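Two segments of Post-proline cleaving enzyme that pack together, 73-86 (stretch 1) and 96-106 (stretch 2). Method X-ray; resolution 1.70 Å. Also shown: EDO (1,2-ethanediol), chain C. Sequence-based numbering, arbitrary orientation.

Stretch 1, residues 73-86: TPYGVIRKGYVYNF
Stretch 2 (96-106) LWRRTLVDNYS

Strand 82-86 pairs antiparallel with strand 96-101, their directions 156° apart. Val-83 N donates to Thr-100 O at 2.7 Å, and Thr-100 N returns to Val-83 O at 2.9 Å. Asn-85 N to Arg-98 O (2.8 Å) and Arg-98 N to Asn-85 O (2.9 Å) form the next hydrogen-bonded pair. Tyr-82/Leu-101, Tyr-84/Arg-99 and Phe-86/Trp-97 are non-hydrogen-bonded pairs, with CA-CA distances of 4.3, 4.4 and 4.6 Å. Beyond the ladder, Val-102 N donates to Gly-81 O at 3.0 Å.

Side chains reinforce this register. Asn-85 (chi1 t) accepts at OD1 from Arg-98 NE (2.8 Å) and Arg-98 NH2 (3.0 Å), a forked contact at the guanidinium edge; Arg-98 is p at chi1, then extended. Asn-85 ND2 donates to Tyr-75 O at 2.8 Å and to O2 of the ethanediol at 3.1 Å. Tyr-105 OH donates to Pro-74 O at 2.7 Å, tying the weakly bonded helical segment after strand 96-101 to the loop at Pro-74.

The guanidinium of Arg-99 (chi1 p, chi2 and chi3 t) lies flat on the Tyr-82 ring (chi1 m). Their planes meet at 2°, and Arg-99 CZ sits 3.6 Å from the centroid of the Tyr-82 ring atoms. Leu-101 CD2 covers the opposite face, 3.5 Å from Tyr-82 CZ. Arg-99 NH1 also donates to Tyr-84 OH at 3.0 Å, while its CB lies over the Tyr-84 ring.

Residues 79-82 form a type I' turn; Lys-80 (46/51) and Gly-81 (87/3) have positive phi. It joins the strand ending at Arg-79 to strand 82-86.

Tyr-84 (chi1 m), Trp-97 (t) and Phe-86 (t) share a face with Arg-99; Tyr-84 CD2 is 3.8 Å from Trp-97 CZ2. On the other face, Val-83 (t) places CG1 3.8 Å from Tyr-105 CE1, and CG2 3.9 Å from Val-102 CG2.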

# COMPACT_ATOMS: atom_id res chain seq x y z
N THR A 73 14.08 -12.70 6.25
CA THR A 73 13.21 -13.78 5.82
C THR A 73 12.88 -13.62 4.36
O THR A 73 12.35 -12.55 3.97
CB THR A 73 11.92 -13.79 6.66
OG1 THR A 73 12.30 -14.03 8.03
CG2 THR A 73 11.01 -14.90 6.19
N PRO A 74 13.17 -14.68 3.55
CA PRO A 74 12.86 -14.58 2.11
C PRO A 74 11.42 -15.04 1.80
O PRO A 74 11.17 -16.19 1.55
CB PRO A 74 13.89 -15.53 1.49
CG PRO A 74 14.07 -16.60 2.52
CD PRO A 74 13.93 -15.90 3.85
N TYR A 75 10.47 -14.14 1.89
CA TYR A 75 9.07 -14.46 1.68
C TYR A 75 8.87 -14.83 0.22
O TYR A 75 9.60 -14.38 -0.68
CB TYR A 75 8.19 -13.27 2.08
CG TYR A 75 8.31 -12.94 3.54
CD1 TYR A 75 7.69 -13.73 4.49
CD2 TYR A 75 9.08 -11.86 3.99
CE1 TYR A 75 7.81 -13.49 5.82
CE2 TYR A 75 9.20 -11.61 5.35
CZ TYR A 75 8.57 -12.44 6.25
OH TYR A 75 8.70 -12.21 7.59
N GLY A 76 7.91 -15.67 -0.04
CA GLY A 76 7.67 -16.05 -1.44
C GLY A 76 6.31 -16.54 -1.82
O GLY A 76 5.39 -16.45 -1.05
N VAL A 77 6.24 -17.08 -3.04
CA VAL A 77 5.01 -17.63 -3.65
C VAL A 77 5.41 -18.91 -4.40
O VAL A 77 6.44 -18.97 -5.09
CB VAL A 77 4.33 -16.59 -4.57
CG1 VAL A 77 5.18 -16.24 -5.72
CG2 VAL A 77 3.04 -17.13 -5.10
N ILE A 78 4.58 -19.96 -4.28
CA ILE A 78 4.78 -21.22 -4.94
C ILE A 78 4.09 -21.25 -6.32
O ILE A 78 2.88 -20.99 -6.43
CB ILE A 78 4.19 -22.37 -4.14
CG1 ILE A 78 4.99 -22.51 -2.80
CG2 ILE A 78 4.18 -23.67 -4.95
CD1 ILE A 78 4.43 -23.47 -1.75
N ARG A 79 4.89 -21.57 -7.33
CA ARG A 79 4.40 -21.96 -8.65
C ARG A 79 5.17 -23.15 -9.19
O ARG A 79 6.41 -23.16 -9.24
CB ARG A 79 4.50 -20.78 -9.65
CG ARG A 79 3.59 -19.59 -9.39
CD ARG A 79 3.50 -18.70 -10.62
NE ARG A 79 4.80 -18.13 -10.95
CZ ARG A 79 5.35 -17.12 -10.26
NH1 ARG A 79 4.75 -16.57 -9.22
NH2 ARG A 79 6.53 -16.66 -10.62
N LYS A 80 4.42 -24.19 -9.56
CA LYS A 80 4.92 -25.38 -10.25
C LYS A 80 6.20 -25.94 -9.62
O LYS A 80 7.21 -26.14 -10.29
CB LYS A 80 5.07 -25.14 -11.75
CG LYS A 80 3.74 -24.74 -12.41
CD LYS A 80 3.87 -24.63 -13.91
CE LYS A 80 2.55 -24.18 -14.57
NZ LYS A 80 2.04 -22.90 -14.00
N GLY A 81 6.14 -26.11 -8.30
CA GLY A 81 7.20 -26.81 -7.54
C GLY A 81 8.35 -25.94 -7.08
O GLY A 81 9.34 -26.43 -6.51
N TYR A 82 8.26 -24.64 -7.35
CA TYR A 82 9.29 -23.67 -6.95
C TYR A 82 8.68 -22.57 -6.12
O TYR A 82 7.53 -22.18 -6.33
CB TYR A 82 9.92 -23.01 -8.20
CG TYR A 82 10.85 -23.87 -8.96
CD1 TYR A 82 10.36 -24.75 -9.90
CD2 TYR A 82 12.22 -23.81 -8.77
CE1 TYR A 82 11.20 -25.58 -10.61
CE2 TYR A 82 13.08 -24.63 -9.50
CZ TYR A 82 12.55 -25.50 -10.41
OH TYR A 82 13.39 -26.34 -11.13
N VAL A 83 9.48 -22.00 -5.23
CA VAL A 83 9.17 -20.79 -4.54
C VAL A 83 9.95 -19.68 -5.16
O VAL A 83 11.17 -19.79 -5.36
CB VAL A 83 9.58 -20.83 -3.03
CG1 VAL A 83 9.28 -19.52 -2.37
CG2 VAL A 83 8.85 -22.01 -2.38
N TYR A 84 9.22 -18.64 -5.52
CA TYR A 84 9.74 -17.38 -6.10
C TYR A 84 9.88 -16.32 -5.01
O TYR A 84 9.03 -16.17 -4.16
CB TYR A 84 8.85 -16.91 -7.25
CG TYR A 84 8.89 -17.82 -8.43
CD1 TYR A 84 8.24 -19.04 -8.42
CD2 TYR A 84 9.64 -17.48 -9.60
CE1 TYR A 84 8.32 -19.91 -9.50
CE2 TYR A 84 9.73 -18.36 -10.67
CZ TYR A 84 9.08 -19.57 -10.62
OH TYR A 84 9.17 -20.47 -11.68
N ASN A 85 10.97 -15.54 -5.07
CA ASN A 85 11.32 -14.58 -4.04
C ASN A 85 11.98 -13.38 -4.71
O ASN A 85 12.66 -13.53 -5.73
CB ASN A 85 12.26 -15.26 -3.01
CG ASN A 85 12.98 -14.29 -2.10
OD1 ASN A 85 14.17 -14.07 -2.22
ND2 ASN A 85 12.25 -13.74 -1.15
N PHE A 86 11.78 -12.21 -4.11
CA PHE A 86 12.49 -11.03 -4.52
C PHE A 86 13.36 -10.58 -3.36
O PHE A 86 12.84 -10.31 -2.27
CB PHE A 86 11.56 -9.89 -4.95
CG PHE A 86 12.31 -8.81 -5.65
CD1 PHE A 86 12.78 -9.02 -6.94
CD2 PHE A 86 12.61 -7.64 -5.01
CE1 PHE A 86 13.55 -8.07 -7.58
CE2 PHE A 86 13.37 -6.67 -5.65
CZ PHE A 86 13.83 -6.88 -6.93
N LEU A 96 17.18 -8.99 -6.72
CA LEU A 96 17.23 -10.22 -7.46
C LEU A 96 15.87 -10.88 -7.42
O LEU A 96 15.33 -11.15 -6.35
CB LEU A 96 18.19 -11.20 -6.78
CG LEU A 96 19.65 -10.77 -6.68
CD1 LEU A 96 20.45 -11.80 -5.89
CD2 LEU A 96 20.27 -10.49 -8.03
N TRP A 97 15.31 -11.17 -8.59
CA TRP A 97 14.19 -12.08 -8.69
C TRP A 97 14.73 -13.50 -8.88
O TRP A 97 15.56 -13.76 -9.76
CB TRP A 97 13.26 -11.66 -9.81
CG TRP A 97 12.01 -12.50 -9.99
CD1 TRP A 97 11.05 -12.76 -9.07
CD2 TRP A 97 11.56 -13.09 -11.22
NE1 TRP A 97 10.05 -13.55 -9.62
CE2 TRP A 97 10.32 -13.73 -10.95
CE3 TRP A 97 12.09 -13.15 -12.53
CZ2 TRP A 97 9.62 -14.45 -11.93
CZ3 TRP A 97 11.40 -13.84 -13.50
CH2 TRP A 97 10.15 -14.46 -13.21
N ARG A 98 14.32 -14.39 -7.97
CA ARG A 98 14.97 -15.70 -7.83
C ARG A 98 14.00 -16.79 -7.36
O ARG A 98 12.84 -16.51 -6.98
CB ARG A 98 16.20 -15.58 -6.92
CG ARG A 98 15.86 -15.17 -5.53
CD ARG A 98 17.12 -14.95 -4.66
NE ARG A 98 16.65 -14.90 -3.32
CZ ARG A 98 17.41 -14.94 -2.23
NH1 ARG A 98 18.73 -15.00 -2.34
NH2 ARG A 98 16.84 -14.88 -1.03
N ARG A 99 14.42 -18.03 -7.55
CA ARG A 99 13.58 -19.16 -7.18
C ARG A 99 14.36 -20.35 -6.63
O ARG A 99 15.56 -20.54 -6.90
CB ARG A 99 12.72 -19.61 -8.36
CG ARG A 99 13.49 -20.26 -9.46
CD ARG A 99 12.58 -20.75 -10.57
NE ARG A 99 13.30 -21.60 -11.48
CZ ARG A 99 12.70 -22.40 -12.35
NH1 ARG A 99 11.38 -22.38 -12.43
NH2 ARG A 99 13.40 -23.19 -13.13
N THR A 100 13.63 -21.18 -5.90
CA THR A 100 14.19 -22.44 -5.40
C THR A 100 13.11 -23.50 -5.31
O THR A 100 11.91 -23.21 -5.07
CB THR A 100 14.88 -22.24 -4.03
OG1 THR A 100 15.82 -23.29 -3.78
CG2 THR A 100 13.89 -22.22 -2.91
N LEU A 101 13.51 -24.75 -5.48
CA LEU A 101 12.57 -25.85 -5.29
C LEU A 101 11.91 -25.77 -3.89
O LEU A 101 12.57 -25.44 -2.90
CB LEU A 101 13.32 -27.17 -5.44
CG LEU A 101 13.83 -27.45 -6.87
CD1 LEU A 101 14.84 -28.57 -6.93
CD2 LEU A 101 12.62 -27.80 -7.73
N VAL A 102 10.62 -26.09 -3.83
CA VAL A 102 9.86 -26.00 -2.62
C VAL A 102 10.57 -26.86 -1.55
O VAL A 102 10.63 -26.47 -0.39
CB VAL A 102 8.37 -26.45 -2.79
CG1 VAL A 102 7.70 -26.52 -1.44
CG2 VAL A 102 7.57 -25.50 -3.64
N ASP A 103 11.10 -28.02 -1.94
CA ASP A 103 11.81 -28.86 -0.95
C ASP A 103 13.03 -28.15 -0.30
O ASP A 103 13.40 -28.48 0.83
CB ASP A 103 12.28 -30.17 -1.56
CG ASP A 103 11.19 -31.24 -1.59
OD1 ASP A 103 9.99 -30.93 -1.44
OD2 ASP A 103 11.54 -32.43 -1.76
N ASN A 104 13.69 -27.26 -1.01
CA ASN A 104 14.82 -26.52 -0.49
C ASN A 104 14.43 -25.37 0.42
O ASN A 104 15.25 -24.87 1.16
CB ASN A 104 15.67 -25.91 -1.61
CG ASN A 104 16.33 -26.95 -2.47
OD1 ASN A 104 16.62 -28.04 -2.01
ND2 ASN A 104 16.56 -26.60 -3.73
N TYR A 105 13.19 -24.91 0.28
CA TYR A 105 12.75 -23.66 0.94
C TYR A 105 12.70 -23.83 2.44
O TYR A 105 12.75 -22.84 3.17
CB TYR A 105 11.38 -23.21 0.38
CG TYR A 105 10.93 -21.87 0.86
CD1 TYR A 105 11.65 -20.70 0.53
CD2 TYR A 105 9.74 -21.75 1.53
CE1 TYR A 105 11.18 -19.46 0.92
CE2 TYR A 105 9.25 -20.51 1.91
CZ TYR A 105 9.98 -19.38 1.59
OH TYR A 105 9.44 -18.16 1.94
N SER A 106 12.66 -25.07 2.91
CA SER A 106 12.70 -25.35 4.36
C SER A 106 14.09 -25.28 4.92
O SER A 106 14.25 -25.35 6.14
CB SER A 106 12.09 -26.72 4.65
OG SER A 106 12.82 -27.74 4.01
C1 EDO C . 14.40 -9.45 1.63
O1 EDO C . 14.57 -8.56 0.51
C2 EDO C . 13.15 -10.31 1.38
O2 EDO C . 13.33 -11.28 0.33